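Local atomic coordinates of walker-type atpase (Pyrococcus abyssi, PDB entry 2QEN), a protein that binds ADP and magnesium through a P-loop ATPase domain and probably binds ATP, its cellular role being unknown. Residues A[235-241]-A[340-344]; A[244-248]-A[258-262]; A[288-293]-A[345-349]. The protein carries 1 engineered substitution. All coordinates share one frame; numbering follows the deposited sequence.

Interaction 1. Residues A[235-241]-A[340-344]; sequences LDGIPGW and ADPVV. With ADP (adenosine-5'-diphosphate), chain C.
The carboxylate of D341 swings anti to its own backbone N (chi1 179°), while the indole of W241 leaves its helix anti to the carbonyl carbon (chi1 -53°); the two torsions bring NE1 of W241 to OD2 of D341 at 2.7 Å. This hydrogen bond is nearly straight (173°), lies in the indole plane and uses the syn lone pair of OD2. The other oxygen, OD1, is met from above the carboxylate plane by the V343 backbone N at 2.9 Å, the N-cap bond of helix 342-348. One carboxylate therefore caps the C-terminal helix and ties it to helix 239-252, which the L235 to I238 type I' turn introduces. At the start of helix 239-252, P239 CB packs on ADP C8 at 3.4 Å and G240 CA approaches ADP O4' at 3.3 Å, so the tryptophan belongs to the same helical turn that lines the nucleotide pocket. V343 lies over a face of the indole, its CB 3.9 Å from the centroid of the five-membered ring in a CH-pi contact. Its CG2 also meets L235 CD2 at 3.8 Å. At the exposed margin, D236 CB rests on P342 CG at 3.3 Å.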
# COMPACT_ATOMS: atom_id res chain seq x y z
N LEU A 235 -2.46 -18.75 6.85
CA LEU A 235 -2.59 -17.46 6.14
C LEU A 235 -2.66 -16.18 7.01
O LEU A 235 -2.64 -15.08 6.46
CB LEU A 235 -3.73 -17.51 5.09
CG LEU A 235 -3.71 -18.65 4.06
CD1 LEU A 235 -4.97 -18.62 3.14
CD2 LEU A 235 -2.43 -18.70 3.21
N ASP A 236 -2.80 -16.33 8.33
CA ASP A 236 -2.57 -15.26 9.36
C ASP A 236 -3.12 -13.81 9.14
O ASP A 236 -2.41 -12.80 9.35
CB ASP A 236 -1.08 -15.21 9.77
CG ASP A 236 -0.65 -16.33 10.79
OD1 ASP A 236 -1.42 -17.25 11.18
OD2 ASP A 236 0.53 -16.27 11.24
N GLY A 237 -4.38 -13.70 8.74
CA GLY A 237 -5.02 -12.35 8.74
C GLY A 237 -4.73 -11.41 7.57
O GLY A 237 -5.16 -10.24 7.59
N ILE A 238 -4.00 -11.89 6.57
CA ILE A 238 -3.73 -11.09 5.38
C ILE A 238 -4.88 -11.28 4.38
O ILE A 238 -5.03 -12.36 3.83
CB ILE A 238 -2.37 -11.45 4.70
CG1 ILE A 238 -1.24 -11.56 5.75
CG2 ILE A 238 -2.04 -10.47 3.54
CD1 ILE A 238 -0.58 -10.26 6.14
N PRO A 239 -5.71 -10.24 4.18
CA PRO A 239 -6.88 -10.40 3.33
C PRO A 239 -6.55 -10.83 1.90
O PRO A 239 -7.33 -11.56 1.30
CB PRO A 239 -7.52 -9.01 3.33
CG PRO A 239 -7.02 -8.37 4.60
CD PRO A 239 -5.63 -8.88 4.75
N GLY A 240 -5.40 -10.40 1.37
CA GLY A 240 -4.98 -10.77 0.02
C GLY A 240 -4.89 -12.29 -0.15
O GLY A 240 -5.39 -12.84 -1.13
N TRP A 241 -4.29 -12.96 0.84
CA TRP A 241 -4.15 -14.41 0.80
C TRP A 241 -5.44 -15.16 1.17
O TRP A 241 -5.74 -16.21 0.60
CB TRP A 241 -2.96 -14.86 1.66
CG TRP A 241 -1.64 -14.14 1.32
CD1 TRP A 241 -0.80 -13.52 2.20
CD2 TRP A 241 -1.04 -13.99 0.01
NE1 TRP A 241 0.28 -12.99 1.53
CE2 TRP A 241 0.16 -13.26 0.19
CE3 TRP A 241 -1.40 -14.39 -1.28
CZ2 TRP A 241 1.01 -12.95 -0.87
CZ3 TRP A 241 -0.56 -14.05 -2.35
CH2 TRP A 241 0.63 -13.34 -2.13
N ALA A 340 7.55 -10.00 7.91
CA ALA A 340 6.32 -9.26 8.18
C ALA A 340 5.05 -10.02 7.76
O ALA A 340 4.04 -9.98 8.47
CB ALA A 340 6.38 -7.88 7.50
N ASP A 341 5.11 -10.68 6.60
CA ASP A 341 4.01 -11.50 6.07
C ASP A 341 4.37 -12.99 6.21
O ASP A 341 5.32 -13.45 5.59
CB ASP A 341 3.75 -11.13 4.60
CG ASP A 341 2.61 -11.94 3.95
OD1 ASP A 341 2.13 -12.95 4.52
OD2 ASP A 341 2.21 -11.58 2.82
N PRO A 342 3.60 -13.76 7.01
CA PRO A 342 3.88 -15.18 7.27
C PRO A 342 3.83 -16.08 6.03
O PRO A 342 4.46 -17.14 6.01
CB PRO A 342 2.76 -15.59 8.24
CG PRO A 342 1.69 -14.60 8.01
CD PRO A 342 2.40 -13.31 7.74
N VAL A 343 3.06 -15.68 5.02
CA VAL A 343 3.04 -16.36 3.73
C VAL A 343 4.36 -16.16 2.95
O VAL A 343 4.89 -17.10 2.36
CB VAL A 343 1.77 -15.98 2.92
CG1 VAL A 343 1.76 -16.62 1.53
CG2 VAL A 343 0.53 -16.37 3.70
N VAL A 344 4.92 -14.95 2.98
CA VAL A 344 6.28 -14.72 2.47
C VAL A 344 7.28 -15.67 3.14
O VAL A 344 8.09 -16.30 2.46
CB VAL A 344 6.71 -13.22 2.57
CG1 VAL A 344 8.17 -13.02 2.16
CG2 VAL A 344 5.83 -12.37 1.70
PB ADP C . -2.58 -3.17 -0.24
O1B ADP C . -2.58 -2.96 1.25
O2B ADP C . -3.04 -1.95 -1.00
O3B ADP C . -1.32 -3.77 -0.82
PA ADP C . -5.06 -4.34 -1.36
O1A ADP C . -6.06 -3.30 -0.93
O2A ADP C . -4.70 -4.47 -2.81
O3A ADP C . -3.71 -4.31 -0.45
O5' ADP C . -5.67 -5.74 -0.83
C5' ADP C . -5.21 -7.01 -1.29
C4' ADP C . -6.44 -7.83 -1.72
O4' ADP C . -7.11 -8.38 -0.57
C3' ADP C . -7.54 -7.03 -2.43
O3' ADP C . -7.39 -7.05 -3.85
C2' ADP C . -8.79 -7.77 -2.09
O2' ADP C . -8.72 -9.00 -2.82
C1' ADP C . -8.53 -8.24 -0.69
N9 ADP C . -8.99 -7.39 0.43
C8 ADP C . -8.23 -6.50 1.10
N7 ADP C . -8.92 -5.94 2.13
C5 ADP C . -10.15 -6.48 2.12
C6 ADP C . -11.39 -6.34 2.92
N6 ADP C . -11.43 -5.48 3.97
N1 ADP C . -12.46 -7.09 2.58
C2 ADP C . -12.43 -7.93 1.54
N3 ADP C . -11.34 -8.13 0.77
C4 ADP C . -10.19 -7.44 1.00

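Interaction 2. Residues A[244-248]-A[258-262]; sequences VFGVE and AMKRT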
# COMPACT_ATOMS: atom_id res chain seq x y z
N VAL A 244 -7.51 -15.21 -2.09
CA VAL A 244 -6.94 -16.20 -3.03
C VAL A 244 -7.34 -17.63 -2.61
O VAL A 244 -7.74 -18.44 -3.44
CB VAL A 244 -5.38 -16.12 -3.12
CG1 VAL A 244 -4.81 -17.32 -3.90
CG2 VAL A 244 -4.92 -14.77 -3.74
N PHE A 245 -7.20 -17.92 -1.32
CA PHE A 245 -7.62 -19.21 -0.76
C PHE A 245 -9.12 -19.49 -0.98
O PHE A 245 -9.50 -20.57 -1.42
CB PHE A 245 -7.26 -19.31 0.73
CG PHE A 245 -7.78 -20.57 1.38
CD1 PHE A 245 -7.11 -21.79 1.18
CD2 PHE A 245 -8.94 -20.54 2.16
CE1 PHE A 245 -7.60 -22.97 1.74
CE2 PHE A 245 -9.45 -21.71 2.71
CZ PHE A 245 -8.78 -22.92 2.52
N GLY A 246 -9.97 -18.50 -0.67
CA GLY A 246 -11.41 -18.63 -0.83
C GLY A 246 -11.79 -18.96 -2.26
O GLY A 246 -12.52 -19.90 -2.50
N VAL A 247 -11.27 -18.19 -3.21
CA VAL A 247 -11.36 -18.49 -4.65
C VAL A 247 -10.90 -19.92 -5.01
O VAL A 247 -11.63 -20.66 -5.66
CB VAL A 247 -10.59 -17.42 -5.49
CG1 VAL A 247 -10.51 -17.80 -6.99
CG2 VAL A 247 -11.25 -16.03 -5.32
N GLU A 248 -9.69 -20.30 -4.59
CA GLU A 248 -9.15 -21.64 -4.91
C GLU A 248 -9.98 -22.77 -4.32
O GLU A 248 -10.13 -23.82 -4.93
CB GLU A 248 -7.68 -21.77 -4.49
CG GLU A 248 -6.69 -20.94 -5.33
CD GLU A 248 -6.83 -21.21 -6.83
OE1 GLU A 248 -7.22 -22.34 -7.20
OE2 GLU A 248 -6.58 -20.29 -7.65
N ALA A 258 -6.81 -26.57 -2.55
CA ALA A 258 -6.97 -25.11 -2.44
C ALA A 258 -5.75 -24.42 -1.82
O ALA A 258 -5.32 -23.35 -2.27
CB ALA A 258 -8.21 -24.76 -1.66
N MET A 259 -5.20 -25.00 -0.76
CA MET A 259 -4.02 -24.40 -0.12
C MET A 259 -2.76 -24.56 -0.99
O MET A 259 -1.93 -23.66 -1.04
CB MET A 259 -3.78 -25.02 1.26
CG MET A 259 -2.77 -24.26 2.14
SD MET A 259 -3.29 -22.57 2.58
CE MET A 259 -2.40 -21.64 1.38
N LYS A 260 -2.62 -25.71 -1.66
CA LYS A 260 -1.50 -25.95 -2.55
C LYS A 260 -1.48 -24.87 -3.65
O LYS A 260 -0.46 -24.25 -3.88
CB LYS A 260 -1.61 -27.35 -3.17
CG LYS A 260 -0.29 -28.11 -3.25
CD LYS A 260 -0.45 -29.48 -3.90
CE LYS A 260 -0.22 -29.44 -5.42
NZ LYS A 260 0.18 -30.78 -5.99
N ARG A 261 -2.63 -24.64 -4.28
CA ARG A 261 -2.81 -23.61 -5.30
C ARG A 261 -2.62 -22.18 -4.76
O ARG A 261 -2.07 -21.33 -5.45
CB ARG A 261 -4.18 -23.73 -5.97
CG ARG A 261 -4.42 -25.06 -6.68
CD ARG A 261 -3.64 -25.15 -7.96
NE ARG A 261 -4.45 -25.05 -9.17
CZ ARG A 261 -4.84 -23.91 -9.74
NH1 ARG A 261 -4.52 -22.73 -9.21
NH2 ARG A 261 -5.56 -23.94 -10.85
N THR A 262 -3.10 -21.91 -3.55
CA THR A 262 -2.88 -20.61 -2.91
C THR A 262 -1.38 -20.34 -2.78
O THR A 262 -0.92 -19.26 -3.14
CB THR A 262 -3.59 -20.52 -1.53
OG1 THR A 262 -4.98 -20.78 -1.72
CG2 THR A 262 -3.44 -19.14 -0.89
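A helical hairpin is formed here: helices 239-252 and 255-280 follow each other in the chain and pack back against one another, the axes of their short segments 8.5 Å apart and their directions 133° from each other. T262 packs against F245: its OG1 comes within 3.2 Å of F245 CA, so the hydroxyl sits against the backbone of the facing helix. The F245 ring, with CG anti to the backbone N (chi1 175°), runs beside the second helix; its CE1 touches A258 CB at 3.9 Å, and CD1 meets M259 SD at 4.1 Å in a Met-aromatic contact approached obliquely. A231 and L235 of helix 225-235 pack on the same phenylalanine, joining the hairpin to the preceding helix. V244 CG1 adds an apolar touch on T262 CG2. E248 sets its CB against the A258 carbonyl, and its bent chain brings OE1 over one face of the R261 guanidinium, 3.4 Å from NH1. No N-H points at that oxygen, which makes this a salt bridge by charge alone, between the buried E248 and the exposed R261. The buried hydroxyl is satisfied within its own helix: A258 O accepts T262 OG1 at 2.7 Å and T262 N at 2.9 Å, the two donors arriving from opposite faces of the carbonyl plane.

Interaction 3. Residues A[288-293]-A[345-349]; sequences LRAIAL and ATVLR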
# COMPACT_ATOMS: atom_id res chain seq x y z
N LEU A 288 16.70 -12.69 4.09
CA LEU A 288 15.29 -13.04 4.15
C LEU A 288 15.08 -14.54 4.33
O LEU A 288 14.35 -14.97 5.22
CB LEU A 288 14.60 -12.54 2.88
CG LEU A 288 13.67 -11.31 2.93
CD1 LEU A 288 13.77 -10.45 4.18
CD2 LEU A 288 13.70 -10.47 1.68
N ARG A 289 15.74 -15.34 3.50
CA ARG A 289 15.65 -16.79 3.64
C ARG A 289 16.16 -17.27 5.01
O ARG A 289 15.49 -18.08 5.67
CB ARG A 289 16.34 -17.50 2.50
CG ARG A 289 15.96 -18.96 2.42
CD ARG A 289 16.33 -19.57 1.08
NE ARG A 289 15.33 -19.29 0.04
CZ ARG A 289 15.55 -18.54 -1.03
NH1 ARG A 289 16.73 -17.97 -1.23
NH2 ARG A 289 14.58 -18.36 -1.92
N ALA A 290 17.31 -16.76 5.45
CA ALA A 290 17.85 -17.07 6.77
C ALA A 290 16.82 -16.85 7.90
O ALA A 290 16.59 -17.74 8.71
CB ALA A 290 19.15 -16.23 7.03
N ILE A 291 16.23 -15.66 7.95
CA ILE A 291 15.19 -15.30 8.93
C ILE A 291 13.99 -16.26 8.87
O ILE A 291 13.59 -16.79 9.90
CB ILE A 291 14.73 -13.82 8.77
CG1 ILE A 291 15.91 -12.88 9.05
CG2 ILE A 291 13.50 -13.48 9.69
CD1 ILE A 291 15.68 -11.42 8.70
N ALA A 292 13.47 -16.50 7.67
CA ALA A 292 12.41 -17.48 7.44
C ALA A 292 12.74 -18.88 7.98
O ALA A 292 11.82 -19.61 8.39
CB ALA A 292 12.06 -17.55 5.92
N LEU A 293 14.02 -19.26 7.96
CA LEU A 293 14.46 -20.57 8.46
C LEU A 293 14.75 -20.58 9.98
O LEU A 293 15.21 -21.58 10.51
CB LEU A 293 15.68 -21.10 7.69
CG LEU A 293 15.57 -21.40 6.18
CD1 LEU A 293 16.96 -21.58 5.60
CD2 LEU A 293 14.76 -22.64 5.91
N ALA A 345 7.21 -15.80 4.47
CA ALA A 345 8.04 -16.76 5.18
C ALA A 345 7.86 -18.21 4.67
O ALA A 345 8.85 -18.92 4.44
CB ALA A 345 7.78 -16.66 6.69
N THR A 346 6.61 -18.65 4.49
CA THR A 346 6.30 -19.97 3.92
C THR A 346 6.94 -20.17 2.55
O THR A 346 7.55 -21.20 2.29
CB THR A 346 4.77 -20.20 3.86
OG1 THR A 346 4.24 -20.17 5.20
CG2 THR A 346 4.42 -21.56 3.23
N VAL A 347 6.83 -19.16 1.68
CA VAL A 347 7.42 -19.17 0.33
C VAL A 347 8.96 -19.19 0.36
O VAL A 347 9.58 -19.92 -0.41
CB VAL A 347 6.90 -17.95 -0.52
CG1 VAL A 347 7.72 -17.75 -1.80
CG2 VAL A 347 5.42 -18.12 -0.85
N LEU A 348 9.58 -18.42 1.25
CA LEU A 348 11.05 -18.44 1.41
C LEU A 348 11.63 -19.77 1.94
O LEU A 348 12.78 -20.08 1.67
CB LEU A 348 11.55 -17.27 2.27
CG LEU A 348 11.40 -15.84 1.74
CD1 LEU A 348 11.29 -14.89 2.91
CD2 LEU A 348 12.56 -15.44 0.81
N ARG A 349 10.85 -20.53 2.71
CA ARG A 349 11.26 -21.86 3.17
C ARG A 349 11.06 -22.89 2.07
O ARG A 349 11.46 -24.05 2.22
CB ARG A 349 10.48 -22.27 4.42
CG ARG A 349 10.90 -21.55 5.68
CD ARG A 349 10.26 -22.20 6.90
NE ARG A 349 8.82 -21.94 6.99
CZ ARG A 349 8.27 -20.88 7.57
NH1 ARG A 349 9.04 -19.93 8.12
NH2 ARG A 349 6.95 -20.76 7.60
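The carbonyl oxygen of A292, in the last turn of helix 282-292, receives NH1 of R349 at 2.8 Å. The bond bends only moderately (159°), the donor lies in the carbonyl plane on a lone pair, and the oxygen lies in the guanidinium plane. R349 reaches it by a bend at chi3 (-72°), which folds the chain back so that one guanidinium face lies over A345 O, a carbonyl of the helix that leads into R349. A second arginine, R289, answers from helix 282-292: its NE donates to L348 O at 3.1 Å, again in the carbonyl plane on a lone pair, with the oxygen tilted 18° from the guanidinium plane. Beside these two bonds the helices touch through small and apolar groups. A292 CB meets L348 CB at 3.7 Å and stands 4.4 Å from A345 CB, while L348 CD1 lies 4.1 Å from L288 CB. L274 of helix 255-280 touches both leucines. The contact thus joins the C-terminal helix 342-348 to helix 282-292, which falls in the region assigned to the MCM-type winged helix-turn-helix family; I339 of the hairpin strand 336-339 packs on L288 and A345. Each arginine serves a main-chain carbonyl near the C-terminal end of the opposite helix, where its positive charge would probably be favoured by the helix dipole.

Helix 239-252 is shared by interactions 1 and 2, and helix 342-348 by interactions 1 and 3, so interaction 1 couples the other two, which do not touch each other. L235 makes much of the direct join to interaction 2, its CD1 packing on F245 CB and its CD2 on M259 CE. Interactions 1 and 2 are mostly buried, whereas interaction 3 is only partly so. Their polar chemistry differs accordingly: a neutral indole N-H meets a buried carboxylate in 1, a loose charge pair edges a largely apolar helical hairpin in 2, and arginines bind main-chain carbonyls around a small alanine and leucine centre in 3.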